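Sucrose 6(F)-phosphate phosphorylase (Thermoanaerobacterium thermosaccharolyticum DSM 571, PDB 6S9V) belongs to the alpha-amylase family of carbohydrate-active enzymes and is built around a TIM barrel of eight parallel strands. Local coordinates at residues 126-131 against 135-140; 143-148 against 166-171; 362-367 against 373-378; 381-384 against 390-393. All coordinates share one frame; numbering follows the deposited sequence.

Contact 1 (126-131 against 135-140); sequences ITLDKL and GKPVKG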
loop_
_atom_site.group_PDB
_atom_site.type_symbol
_atom_site.label_atom_id
_atom_site.label_comp_id
_atom_site.label_asym_id
_atom_site.label_seq_id
_atom_site.Cartn_x
_atom_site.Cartn_y
_atom_site.Cartn_z
ATOM N N ILE A 126 5.672 -23.074 8.897
ATOM C CA ILE A 126 6.841 -22.933 9.778
ATOM C C ILE A 126 6.453 -23.572 11.106
ATOM O O ILE A 126 6.103 -22.912 12.085
ATOM C CB ILE A 126 7.284 -21.472 9.927
ATOM C CG1 ILE A 126 7.556 -20.846 8.557
ATOM C CG2 ILE A 126 8.530 -21.385 10.801
ATOM C CD1 ILE A 126 7.885 -19.358 8.606
ATOM N N THR A 127 6.476 -24.900 11.129
ATOM C CA THR A 127 6.438 -25.608 12.399
ATOM C C THR A 127 7.675 -25.217 13.202
ATOM O O THR A 127 8.758 -25.019 12.642
ATOM C CB THR A 127 6.372 -27.115 12.174
ATOM O OG1 THR A 127 7.312 -27.494 11.162
ATOM C CG2 THR A 127 4.964 -27.526 11.737
ATOM N N LEU A 128 7.512 -25.068 14.517
ATOM C CA LEU A 128 8.576 -24.458 15.308
ATOM C C LEU A 128 9.846 -25.307 15.345
ATOM O O LEU A 128 10.907 -24.789 15.710
ATOM C CB LEU A 128 8.102 -24.185 16.737
ATOM C CG LEU A 128 6.957 -23.184 16.918
ATOM C CD1 LEU A 128 6.983 -22.630 18.341
ATOM C CD2 LEU A 128 6.972 -22.061 15.919
ATOM N N ASP A 129 9.770 -26.593 14.995
ATOM C CA ASP A 129 10.983 -27.401 14.925
ATOM C C ASP A 129 11.943 -26.912 13.846
ATOM O O ASP A 129 13.115 -27.301 13.854
ATOM C CB ASP A 129 10.638 -28.873 14.689
ATOM C CG ASP A 129 9.846 -29.100 13.418
ATOM O OD1 ASP A 129 9.433 -28.114 12.772
ATOM O OD2 ASP A 129 9.646 -30.280 13.059
ATOM N N LYS A 130 11.472 -26.094 12.903
ATOM C CA LYS A 130 12.355 -25.489 11.914
ATOM C C LYS A 130 13.180 -24.341 12.484
ATOM O O LYS A 130 14.156 -23.926 11.848
ATOM C CB LYS A 130 11.546 -24.993 10.711
ATOM C CG LYS A 130 10.897 -26.111 9.894
ATOM C CD LYS A 130 10.065 -25.554 8.745
ATOM C CE LYS A 130 9.617 -26.640 7.777
ATOM N NZ LYS A 130 8.763 -26.100 6.658
ATOM N N LEU A 131 12.824 -23.831 13.665
ATOM C CA LEU A 131 13.548 -22.738 14.305
ATOM C C LEU A 131 14.295 -23.166 15.556
ATOM O O LEU A 131 15.324 -22.572 15.877
ATOM C CB LEU A 131 12.579 -21.608 14.662
ATOM C CG LEU A 131 11.941 -20.935 13.441
ATOM C CD1 LEU A 131 10.773 -20.052 13.864
ATOM C CD2 LEU A 131 12.975 -20.136 12.654
ATOM N N GLY A 135 11.406 -27.744 18.878
ATOM C CA GLY A 135 10.138 -27.086 18.648
ATOM C C GLY A 135 9.605 -26.313 19.829
ATOM O O GLY A 135 8.425 -25.956 19.846
ATOM N N LYS A 136 10.450 -26.025 20.816
ATOM C CA LYS A 136 10.026 -25.303 22.003
ATOM C C LYS A 136 10.433 -23.845 21.872
ATOM O O LYS A 136 11.620 -23.571 21.636
ATOM C CB LYS A 136 10.651 -25.917 23.250
ATOM C CG LYS A 136 10.178 -27.332 23.548
ATOM C CD LYS A 136 10.825 -27.875 24.819
ATOM C CE LYS A 136 10.393 -29.306 25.107
ATOM N NZ LYS A 136 8.966 -29.403 25.512
ATOM N N PRO A 137 9.513 -22.886 21.979
ATOM C CA PRO A 137 9.912 -21.480 21.854
ATOM C C PRO A 137 10.793 -21.045 23.016
ATOM O O PRO A 137 10.666 -21.531 24.142
ATOM C CB PRO A 137 8.579 -20.722 21.854
ATOM C CG PRO A 137 7.622 -21.629 22.523
ATOM C CD PRO A 137 8.064 -23.032 22.209
ATOM N N VAL A 138 11.689 -20.109 22.726
ATOM C CA VAL A 138 12.644 -19.584 23.700
ATOM C C VAL A 138 12.328 -18.110 23.900
ATOM O O VAL A 138 12.363 -17.330 22.941
ATOM C CB VAL A 138 14.096 -19.780 23.237
ATOM C CG1 VAL A 138 15.068 -19.168 24.233
ATOM C CG2 VAL A 138 14.394 -21.264 23.045
ATOM N N LYS A 139 12.014 -17.730 25.144
ATOM C CA LYS A 139 11.566 -16.365 25.397
ATOM C C LYS A 139 12.627 -15.360 24.974
ATOM O O LYS A 139 12.316 -14.347 24.339
ATOM C CB LYS A 139 11.229 -16.164 26.876
ATOM C CG LYS A 139 10.705 -14.756 27.174
ATOM C CD LYS A 139 9.967 -14.656 28.507
ATOM C CE LYS A 139 10.885 -14.932 29.687
ATOM N NZ LYS A 139 11.929 -13.869 29.805
ATOM N N GLY A 140 13.892 -15.624 25.320
ATOM C CA GLY A 140 14.953 -14.699 24.973
ATOM C C GLY A 140 15.066 -14.472 23.481
ATOM O O GLY A 140 15.381 -13.362 23.040
#
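Leu128 meets Pro137 through one methyl branch: CD1 of Leu128 lies 4.0 Å from CD of Pro137, the two side chains slanting past each other. Van der Waals contact with the main chain adds to this apolar pair, for CB of Leu128 stands 3.6 Å from O of Gly135. With CG placed beside the backbone N (chi1 -63°), CD1 also passes close to the Gly135 carbonyl. Backbone then packs directly on backbone, N of Asp129 sitting 3.7 Å from CA of Gly135, whose positive phi (66°) is easily adopted by a residue without a side chain.

The nearest polar bonds belong to 126-131 itself. OG1 of Thr127 donates to OD1 of Asp129 over 2.7 Å, meeting it on the syn side and 20° out of the carboxylate plane; OD2 of Asp129 makes a salt bridge with Arg117. N of Lys130 bonds to O of Thr127 at 2.9 Å, part of the 3-10 turn at 128-130. The loop then comes back past Asp129 and runs on to Val138, the N-cap of helix 139-142. Such a compact turn leading into a short helix belongs to the long insertion after the third barrel strand, the place of domain B in the alpha-amylase family.

Contact 2 (143-148 against 166-171); sequences EKMFLR and KVWTTF. With SO4 (sulfate ion), chain D.
O2 of the sulfate ion, lying near the plane of the Phe171 ring at its edge, is gripped twice by Arg148: NE of Arg148 donates to O2 at 3.0 Å and NH2 at 2.9 Å. Both bonds arrive at the guanidinium edge, in its plane. A third donor of the group turns back to its own chain, NH1 of Arg148 reaching O of Leu147 at 3.1 Å, while CZ of Phe146 sits over the rim of one guanidinium face; together these should hold the group's rotation. With CG beside the backbone N (chi1 -43°), CB and CG of Arg148 lie along Phe171; bends at chi2 and chi3 then turn the guanidinium to the sulfate, its plane 79° from that of the ring. CG of Arg148 is 3.7 Å from CE1 of Phe171 and 3.9 Å from CG2 of Thr170, whose hydroxyl bonds to Asp181 instead.

One water joins the two backbones, accepting from N of Arg148 at 2.7 Å and donating to O of Thr170. Met145 and Trp168 approach from opposite directions in a Met-aromatic contact at the ring edge: SD of Met145 lies 3.4 Å from CZ2 of Trp168, and CE comes up beside CH2.

The sulfate is also hydrogen-bonded to OH of Tyr215 and NE2 of His358. Phe171 packs its ring against Tyr215 and His101, and a BTB molecule lies about 3 Å from its side chain. The contact thus lines a pocket by the insertion of the alpha-amylase fold that may suit an anion, although sulfate and BTB probably come from the crystallisation liquor.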
loop_
_atom_site.group_PDB
_atom_site.type_symbol
_atom_site.label_atom_id
_atom_site.label_comp_id
_atom_site.label_asym_id
_atom_site.label_seq_id
_atom_site.Cartn_x
_atom_site.Cartn_y
_atom_site.Cartn_z
ATOM N N GLU A 143 12.066 -12.299 22.362
ATOM C CA GLU A 143 12.249 -10.917 22.790
ATOM C C GLU A 143 13.077 -10.106 21.803
ATOM O O GLU A 143 12.985 -8.873 21.806
ATOM C CB GLU A 143 12.901 -10.903 24.176
ATOM C CG GLU A 143 11.982 -11.399 25.286
ATOM C CD GLU A 143 12.709 -11.641 26.599
ATOM O OE1 GLU A 143 13.958 -11.672 26.599
ATOM O OE2 GLU A 143 12.028 -11.806 27.632
ATOM N N LYS A 144 13.878 -10.760 20.961
ATOM C CA LYS A 144 14.649 -10.054 19.944
ATOM C C LYS A 144 13.844 -9.763 18.684
ATOM O O LYS A 144 14.337 -9.055 17.795
ATOM C CB LYS A 144 15.891 -10.860 19.558
ATOM C CG LYS A 144 16.872 -11.109 20.695
ATOM C CD LYS A 144 18.064 -11.923 20.209
ATOM C CE LYS A 144 19.023 -12.261 21.343
ATOM N NZ LYS A 144 20.163 -13.090 20.860
ATOM N N MET A 145 12.628 -10.281 18.579
ATOM C CA MET A 145 11.889 -10.208 17.331
ATOM C C MET A 145 11.003 -8.974 17.284
ATOM O O MET A 145 10.538 -8.472 18.309
ATOM C CB MET A 145 11.035 -11.460 17.145
ATOM C CG MET A 145 11.844 -12.736 17.056
ATOM S SD MET A 145 10.805 -14.199 16.925
ATOM C CE MET A 145 12.073 -15.467 16.973
ATOM N N PHE A 146 10.768 -8.496 16.064
ATOM C CA PHE A 146 9.802 -7.433 15.795
ATOM C C PHE A 146 8.422 -8.069 15.751
ATOM O O PHE A 146 7.975 -8.561 14.713
ATOM C CB PHE A 146 10.169 -6.709 14.501
ATOM C CG PHE A 146 9.226 -5.595 14.123
ATOM C CD1 PHE A 146 8.828 -4.642 15.047
ATOM C CD2 PHE A 146 8.807 -5.456 12.810
ATOM C CE1 PHE A 146 7.970 -3.613 14.681
ATOM C CE2 PHE A 146 7.962 -4.421 12.434
ATOM C CZ PHE A 146 7.546 -3.498 13.368
ATOM N N LEU A 147 7.729 -8.030 16.884
ATOM C CA LEU A 147 6.466 -8.727 17.044
ATOM C C LEU A 147 5.323 -7.847 16.565
ATOM O O LEU A 147 5.317 -6.636 16.796
ATOM C CB LEU A 147 6.253 -9.105 18.509
ATOM C CG LEU A 147 7.263 -10.087 19.100
ATOM C CD1 LEU A 147 6.951 -10.363 20.562
ATOM C CD2 LEU A 147 7.276 -11.384 18.298
ATOM N N ARG A 148 4.366 -8.466 15.875
ATOM C CA ARG A 148 3.157 -7.794 15.422
ATOM C C ARG A 148 1.918 -8.331 16.120
ATOM O O ARG A 148 0.798 -7.955 15.756
ATOM C CB ARG A 148 3.011 -7.941 13.906
ATOM C CG ARG A 148 4.303 -7.727 13.136
ATOM C CD ARG A 148 4.962 -6.384 13.433
ATOM N NE ARG A 148 4.128 -5.255 13.027
ATOM C CZ ARG A 148 3.681 -4.305 13.846
ATOM N NH1 ARG A 148 3.986 -4.315 15.140
ATOM N NH2 ARG A 148 2.930 -3.325 13.360
ATOM N N LYS A 166 2.551 -26.160 17.369
ATOM C CA LYS A 166 2.711 -24.729 17.175
ATOM C C LYS A 166 3.273 -24.462 15.790
ATOM O O LYS A 166 4.168 -25.174 15.326
ATOM C CB LYS A 166 3.642 -24.141 18.235
ATOM C CG LYS A 166 3.068 -24.167 19.635
ATOM C CD LYS A 166 4.025 -23.534 20.633
ATOM C CE LYS A 166 3.338 -23.273 21.962
ATOM N NZ LYS A 166 3.256 -24.496 22.786
ATOM N N VAL A 167 2.711 -23.458 15.117
ATOM C CA VAL A 167 3.220 -22.990 13.837
ATOM C C VAL A 167 3.332 -21.473 13.903
ATOM O O VAL A 167 2.601 -20.803 14.640
ATOM C CB VAL A 167 2.341 -23.410 12.635
ATOM C CG1 VAL A 167 2.250 -24.923 12.549
ATOM C CG2 VAL A 167 0.967 -22.784 12.739
ATOM N N TRP A 168 4.254 -20.933 13.118
ATOM C CA TRP A 168 4.501 -19.501 13.128
ATOM C C TRP A 168 3.313 -18.745 12.545
ATOM O O TRP A 168 2.785 -19.100 11.483
ATOM C CB TRP A 168 5.778 -19.198 12.344
ATOM C CG TRP A 168 6.526 -18.010 12.843
ATOM C CD1 TRP A 168 6.532 -16.750 12.315
ATOM C CD2 TRP A 168 7.354 -17.962 14.008
ATOM N NE1 TRP A 168 7.336 -15.924 13.069
ATOM C CE2 TRP A 168 7.847 -16.647 14.117
ATOM C CE3 TRP A 168 7.730 -18.908 14.967
ATOM C CZ2 TRP A 168 8.706 -16.254 15.144
ATOM C CZ3 TRP A 168 8.582 -18.515 15.990
ATOM C CH2 TRP A 168 9.058 -17.198 16.068
ATOM N N THR A 169 2.897 -17.689 13.248
ATOM C CA THR A 169 1.817 -16.811 12.793
ATOM C C THR A 169 2.233 -15.397 13.191
ATOM O O THR A 169 2.047 -14.995 14.344
ATOM C CB THR A 169 0.466 -17.198 13.393
ATOM O OG1 THR A 169 0.508 -17.113 14.826
ATOM C CG2 THR A 169 0.102 -18.626 12.993
ATOM N N THR A 170 2.821 -14.663 12.240
ATOM C CA THR A 170 3.286 -13.306 12.512
ATOM C C THR A 170 2.128 -12.379 12.854
ATOM O O THR A 170 2.251 -11.524 13.735
ATOM C CB THR A 170 4.048 -12.763 11.299
ATOM O OG1 THR A 170 5.252 -13.511 11.109
ATOM C CG2 THR A 170 4.388 -11.291 11.478
ATOM N N PHE A 171 1.009 -12.518 12.148
ATOM C CA PHE A 171 -0.147 -11.651 12.292
ATOM C C PHE A 171 -1.355 -12.447 12.766
ATOM O O PHE A 171 -1.420 -13.669 12.620
ATOM C CB PHE A 171 -0.498 -10.970 10.963
ATOM C CG PHE A 171 0.620 -10.181 10.374
ATOM C CD1 PHE A 171 0.901 -8.918 10.846
ATOM C CD2 PHE A 171 1.397 -10.705 9.345
ATOM C CE1 PHE A 171 1.921 -8.171 10.298
ATOM C CE2 PHE A 171 2.429 -9.966 8.801
ATOM C CZ PHE A 171 2.699 -8.702 9.287
HETATM S S SO4 D . 3.250 -3.708 9.221
HETATM O O1 SO4 D . 4.698 -3.865 9.025
HETATM O O2 SO4 D . 2.862 -4.119 10.566
HETATM O O3 SO4 D . 2.910 -2.306 9.014
HETATM O O4 SO4 D . 2.526 -4.543 8.271
HETATM O O HOH W 1 4.381 -11.156 15.434
#

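Contact 3 (362-367 against 373-378); sequences CTYYSA and DAYLAA
Tyr375 is the projection that the two neighbouring tyrosines of 362-367 receive, Tyr364 touching it at one place and Tyr365 at another. CD1 of Tyr365 rests 3.9 Å from CD2 of Tyr375 and equally near its CG, so that the edge of Tyr365 faces the ring of Tyr375 in an offset edge-to-face pair, with centroids 5.6 Å apart and planes at 68°. Both rings swing out with CG opposite the backbone N (chi1 -178° in Tyr365, 179° in Tyr375), and the side chains cross at about a right angle.

Tyr364 fits into the shallow step between Tyr375 and Ala378, one helical turn apart. Its CD2 comes within 4.3 Å of CE1 of Tyr375, at the edge of that ring, and its CE2 lies 4.2 Å from CB of Ala378, whose small size lets the ring settle close to the helix. Val279 and Leu280 of helix 275-285 also touch Tyr364.

The hydroxyls find partners beyond the contact: Tyr364 bonds to Pro276 O, Tyr365 to Asp372 and Tyr375 to Gly395 O. Thr363, the N-cap of the short helix 364-367, accepts from N of Ser366 through OG1 at 3.1 Å. This is aromatic packing between consecutive helices in the outer layer of the TIM barrel, on the path from its seventh strand to its eighth.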
loop_
_atom_site.group_PDB
_atom_site.type_symbol
_atom_site.label_atom_id
_atom_site.label_comp_id
_atom_site.label_asym_id
_atom_site.label_seq_id
_atom_site.Cartn_x
_atom_site.Cartn_y
_atom_site.Cartn_z
ATOM N N CYS A 362 -6.668 7.643 9.910
ATOM C CA CYS A 362 -7.382 8.896 9.686
ATOM C C CYS A 362 -7.572 9.043 8.186
ATOM O O CYS A 362 -6.655 8.716 7.431
ATOM C CB CYS A 362 -6.570 10.085 10.233
ATOM S SG CYS A 362 -7.425 11.687 10.377
ATOM N N THR A 363 -8.745 9.507 7.739
ATOM C CA THR A 363 -8.839 9.850 6.317
ATOM C C THR A 363 -7.951 11.062 6.053
ATOM O O THR A 363 -7.740 11.901 6.931
ATOM C CB THR A 363 -10.279 10.130 5.863
ATOM O OG1 THR A 363 -10.713 11.417 6.325
ATOM C CG2 THR A 363 -11.223 9.043 6.362
ATOM N N TYR A 364 -7.382 11.133 4.849
ATOM C CA TYR A 364 -6.433 12.211 4.590
ATOM C C TYR A 364 -7.132 13.564 4.585
ATOM O O TYR A 364 -6.585 14.557 5.080
ATOM C CB TYR A 364 -5.690 11.959 3.283
ATOM C CG TYR A 364 -4.292 12.526 3.296
ATOM C CD1 TYR A 364 -3.217 11.771 3.757
ATOM C CD2 TYR A 364 -4.050 13.822 2.869
ATOM C CE1 TYR A 364 -1.937 12.292 3.778
ATOM C CE2 TYR A 364 -2.784 14.352 2.887
ATOM C CZ TYR A 364 -1.725 13.587 3.342
ATOM O OH TYR A 364 -0.456 14.131 3.351
ATOM N N TYR A 365 -8.357 13.614 4.061
ATOM C CA TYR A 365 -9.146 14.839 4.083
ATOM C C TYR A 365 -9.429 15.285 5.513
ATOM O O TYR A 365 -9.280 16.471 5.837
ATOM C CB TYR A 365 -10.431 14.596 3.293
ATOM C CG TYR A 365 -11.366 15.770 3.148
ATOM C CD1 TYR A 365 -10.999 16.905 2.431
ATOM C CD2 TYR A 365 -12.643 15.718 3.682
ATOM C CE1 TYR A 365 -11.887 17.967 2.273
ATOM C CE2 TYR A 365 -13.527 16.766 3.532
ATOM C CZ TYR A 365 -13.146 17.889 2.838
ATOM O OH TYR A 365 -14.044 18.924 2.698
ATOM N N SER A 366 -9.807 14.348 6.390
ATOM C CA SER A 366 -10.013 14.694 7.799
ATOM C C SER A 366 -8.710 15.147 8.456
ATOM O O SER A 366 -8.713 16.036 9.321
ATOM C CB SER A 366 -10.588 13.499 8.564
ATOM O OG SER A 366 -11.952 13.277 8.252
ATOM N N ALA A 367 -7.587 14.538 8.061
ATOM C CA ALA A 367 -6.297 14.910 8.630
ATOM C C ALA A 367 -5.942 16.357 8.318
ATOM O O ALA A 367 -5.254 17.010 9.110
ATOM C CB ALA A 367 -5.205 13.976 8.111
ATOM N N ASP A 373 -9.005 23.429 0.055
ATOM C CA ASP A 373 -7.882 24.031 -0.657
ATOM C C ASP A 373 -6.573 23.353 -0.281
ATOM O O ASP A 373 -5.749 23.054 -1.154
ATOM C CB ASP A 373 -7.847 25.533 -0.356
ATOM C CG ASP A 373 -9.039 26.281 -0.966
ATOM O OD1 ASP A 373 -9.582 25.817 -1.989
ATOM O OD2 ASP A 373 -9.473 27.302 -0.392
ATOM N N ALA A 374 -6.362 23.093 1.010
ATOM C CA ALA A 374 -5.158 22.389 1.433
ATOM C C ALA A 374 -5.131 20.969 0.879
ATOM O O ALA A 374 -4.066 20.452 0.508
ATOM C CB ALA A 374 -5.076 22.370 2.956
ATOM N N TYR A 375 -6.298 20.329 0.798
ATOM C CA TYR A 375 -6.363 18.967 0.288
ATOM C C TYR A 375 -6.034 18.923 -1.199
ATOM O O TYR A 375 -5.285 18.047 -1.648
ATOM C CB TYR A 375 -7.746 18.377 0.550
ATOM C CG TYR A 375 -7.892 16.977 0.028
ATOM C CD1 TYR A 375 -6.980 15.992 0.382
ATOM C CD2 TYR A 375 -8.932 16.632 -0.822
ATOM C CE1 TYR A 375 -7.103 14.708 -0.089
ATOM C CE2 TYR A 375 -9.062 15.337 -1.297
ATOM C CZ TYR A 375 -8.140 14.382 -0.929
ATOM O OH TYR A 375 -8.243 13.091 -1.410
ATOM N N LEU A 376 -6.573 19.862 -1.978
ATOM C CA LEU A 376 -6.194 19.942 -3.387
ATOM C C LEU A 376 -4.711 20.270 -3.529
ATOM O O LEU A 376 -4.037 19.748 -4.422
ATOM C CB LEU A 376 -7.048 20.980 -4.110
ATOM C CG LEU A 376 -8.303 20.464 -4.815
ATOM C CD1 LEU A 376 -7.970 19.434 -5.889
ATOM C CD2 LEU A 376 -9.249 19.863 -3.805
ATOM N N ALA A 377 -4.180 21.119 -2.643
ATOM C CA ALA A 377 -2.748 21.401 -2.656
ATOM C C ALA A 377 -1.939 20.136 -2.398
ATOM O O ALA A 377 -0.925 19.889 -3.069
ATOM C CB ALA A 377 -2.412 22.481 -1.628
ATOM N N ALA A 378 -2.391 19.310 -1.447
ATOM C CA ALA A 378 -1.738 18.042 -1.143
ATOM C C ALA A 378 -1.678 17.129 -2.362
ATOM O O ALA A 378 -0.636 16.520 -2.650
ATOM C CB ALA A 378 -2.478 17.349 0.002
#

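Contact 4 (381-384 against 390-393); sequences IQFF and QVYY
Gln382 reaches the backbone of Gln390 because its CG stands opposite the backbone N (chi1 -175°) and the chain beyond runs extended, projecting the amide straight from the helix to the strand. Phe383 takes the other course: CG lies beside the backbone N (chi1 -64°), and its ring swings round to meet Val391.

NE2 of Gln382 donates to O of Gln390 at 2.9 Å, with an N-H...O angle of 158°. The acceptor lies near the amide plane of Gln382, but the donor stands well above the carbonyl plane of Gln390 and so is not directed at a lone pair. Ring contact follows one residue on: CG2 of Val391 sits at the edge of Phe383, in the ring plane, 3.8 Å from CZ and 4.0 Å from CE1 of Phe383, the side chains crossing at about a right angle.

The amide of Gln382 is tied at both ends, since OE1 accepts from NH1 of Arg379 and NE2 has a further, weak bond to OG1 of Thr304. The side chain of Gln390 leaves the backbone away from the helix, and its NE2 bonds to OE1 of Gln22. The Gln390 backbone pairs with Thr304, while that of Val391 pairs with Gln22 and Ile24, so the strand closes the barrel between its seventh and first strands.

A single polar bond, nearly straight at the hydrogen but off the carbonyl plane, in a setting that is buried throughout, thus pins helix 372-384 to the last barrel strand, and the bond from Arg379 probably polarises the amide and strengthens its N-H as a donor.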
loop_
_atom_site.group_PDB
_atom_site.type_symbol
_atom_site.label_atom_id
_atom_site.label_comp_id
_atom_site.label_asym_id
_atom_site.label_seq_id
_atom_site.Cartn_x
_atom_site.Cartn_y
_atom_site.Cartn_z
ATOM N N ILE A 381 0.780 18.499 -4.985
ATOM C CA ILE A 381 2.136 18.126 -4.595
ATOM C C ILE A 381 2.395 16.668 -4.946
ATOM O O ILE A 381 3.424 16.323 -5.539
ATOM C CB ILE A 381 2.364 18.382 -3.097
ATOM C CG1 ILE A 381 2.308 19.876 -2.777
ATOM C CG2 ILE A 381 3.706 17.776 -2.673
ATOM C CD1 ILE A 381 2.155 20.158 -1.282
ATOM N N GLN A 382 1.466 15.786 -4.570
ATOM C CA GLN A 382 1.629 14.369 -4.874
ATOM C C GLN A 382 1.808 14.146 -6.370
ATOM O O GLN A 382 2.720 13.430 -6.800
ATOM C CB GLN A 382 0.418 13.576 -4.372
ATOM C CG GLN A 382 0.593 12.070 -4.542
ATOM C CD GLN A 382 -0.715 11.309 -4.611
ATOM O OE1 GLN A 382 -1.776 11.821 -4.258
ATOM N NE2 GLN A 382 -0.632 10.062 -5.053
ATOM N N PHE A 383 0.942 14.758 -7.181
ATOM C CA PHE A 383 0.958 14.499 -8.615
ATOM C C PHE A 383 2.170 15.124 -9.299
ATOM O O PHE A 383 2.597 14.641 -10.355
ATOM C CB PHE A 383 -0.327 15.018 -9.259
ATOM C CG PHE A 383 -1.587 14.318 -8.793
ATOM C CD1 PHE A 383 -1.531 13.141 -8.061
ATOM C CD2 PHE A 383 -2.830 14.853 -9.088
ATOM C CE1 PHE A 383 -2.689 12.516 -7.634
ATOM C CE2 PHE A 383 -3.995 14.227 -8.672
ATOM C CZ PHE A 383 -3.927 13.060 -7.941
ATOM N N PHE A 384 2.746 16.187 -8.722
ATOM C CA PHE A 384 3.962 16.781 -9.262
ATOM C C PHE A 384 5.231 16.093 -8.768
ATOM O O PHE A 384 6.315 16.405 -9.264
ATOM C CB PHE A 384 4.027 18.284 -8.926
ATOM C CG PHE A 384 3.369 19.148 -9.965
ATOM C CD1 PHE A 384 1.987 19.187 -10.081
ATOM C CD2 PHE A 384 4.129 19.886 -10.848
ATOM C CE1 PHE A 384 1.382 19.960 -11.053
ATOM C CE2 PHE A 384 3.533 20.649 -11.830
ATOM C CZ PHE A 384 2.162 20.692 -11.934
ATOM N N GLN A 390 -1.055 7.212 -6.882
ATOM C CA GLN A 390 -2.220 6.421 -6.514
ATOM C C GLN A 390 -3.138 7.244 -5.632
ATOM O O GLN A 390 -2.668 7.972 -4.751
ATOM C CB GLN A 390 -1.816 5.153 -5.761
ATOM C CG GLN A 390 -0.893 4.254 -6.545
ATOM C CD GLN A 390 -0.753 2.896 -5.918
ATOM O OE1 GLN A 390 -0.592 2.779 -4.708
ATOM N NE2 GLN A 390 -0.816 1.854 -6.739
ATOM N N VAL A 391 -4.441 7.121 -5.873
ATOM C CA VAL A 391 -5.468 7.801 -5.086
ATOM C C VAL A 391 -6.354 6.736 -4.449
ATOM O O VAL A 391 -6.955 5.912 -5.154
ATOM C CB VAL A 391 -6.308 8.767 -5.938
ATOM C CG1 VAL A 391 -7.464 9.355 -5.119
ATOM C CG2 VAL A 391 -5.432 9.889 -6.487
ATOM N N TYR A 392 -6.417 6.745 -3.123
ATOM C CA TYR A 392 -7.294 5.828 -2.400
ATOM C C TYR A 392 -8.746 6.277 -2.531
ATOM O O TYR A 392 -9.040 7.474 -2.562
ATOM C CB TYR A 392 -6.841 5.779 -0.943
ATOM C CG TYR A 392 -7.538 4.806 -0.030
ATOM C CD1 TYR A 392 -7.448 3.439 -0.228
ATOM C CD2 TYR A 392 -8.254 5.265 1.067
ATOM C CE1 TYR A 392 -8.059 2.551 0.636
ATOM C CE2 TYR A 392 -8.870 4.387 1.935
ATOM C CZ TYR A 392 -8.766 3.039 1.718
ATOM O OH TYR A 392 -9.378 2.170 2.577
ATOM N N TYR A 393 -9.665 5.301 -2.601
ATOM C CA TYR A 393 -11.048 5.609 -2.964
ATOM C C TYR A 393 -11.703 6.552 -1.960
ATOM O O TYR A 393 -12.519 7.399 -2.342
ATOM C CB TYR A 393 -11.868 4.322 -3.103
ATOM C CG TYR A 393 -12.209 3.634 -1.794
ATOM C CD1 TYR A 393 -11.265 2.857 -1.141
ATOM C CD2 TYR A 393 -13.471 3.762 -1.216
ATOM C CE1 TYR A 393 -11.559 2.223 0.047
ATOM C CE2 TYR A 393 -13.770 3.137 -0.019
ATOM C CZ TYR A 393 -12.808 2.367 0.605
ATOM O OH TYR A 393 -13.082 1.728 1.789
#

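Overall arrangement
Contacts 1 and 2 form one unit in the insertion, their centres 10 Å apart. Trp168 joins them: its N probably donates a hydrogen bond to O of Ile126 (2.9 Å), and its ring packs against Leu128 and Leu131. Contacts 3 and 4, with centres 11 Å apart, are linked through helix 372-384 and do not otherwise touch; it packs on the preceding short helix in one and on the eighth barrel strand in the other. Contacts 1 and 4 lie on opposite sides of the chain's centre, 43 Å between centres. Contact 2 borders the sulfate and BTB pocket, its nearest atoms about 17 Å from contact 4, where the Gln390 side chain lies about 4 Å from a sulfate.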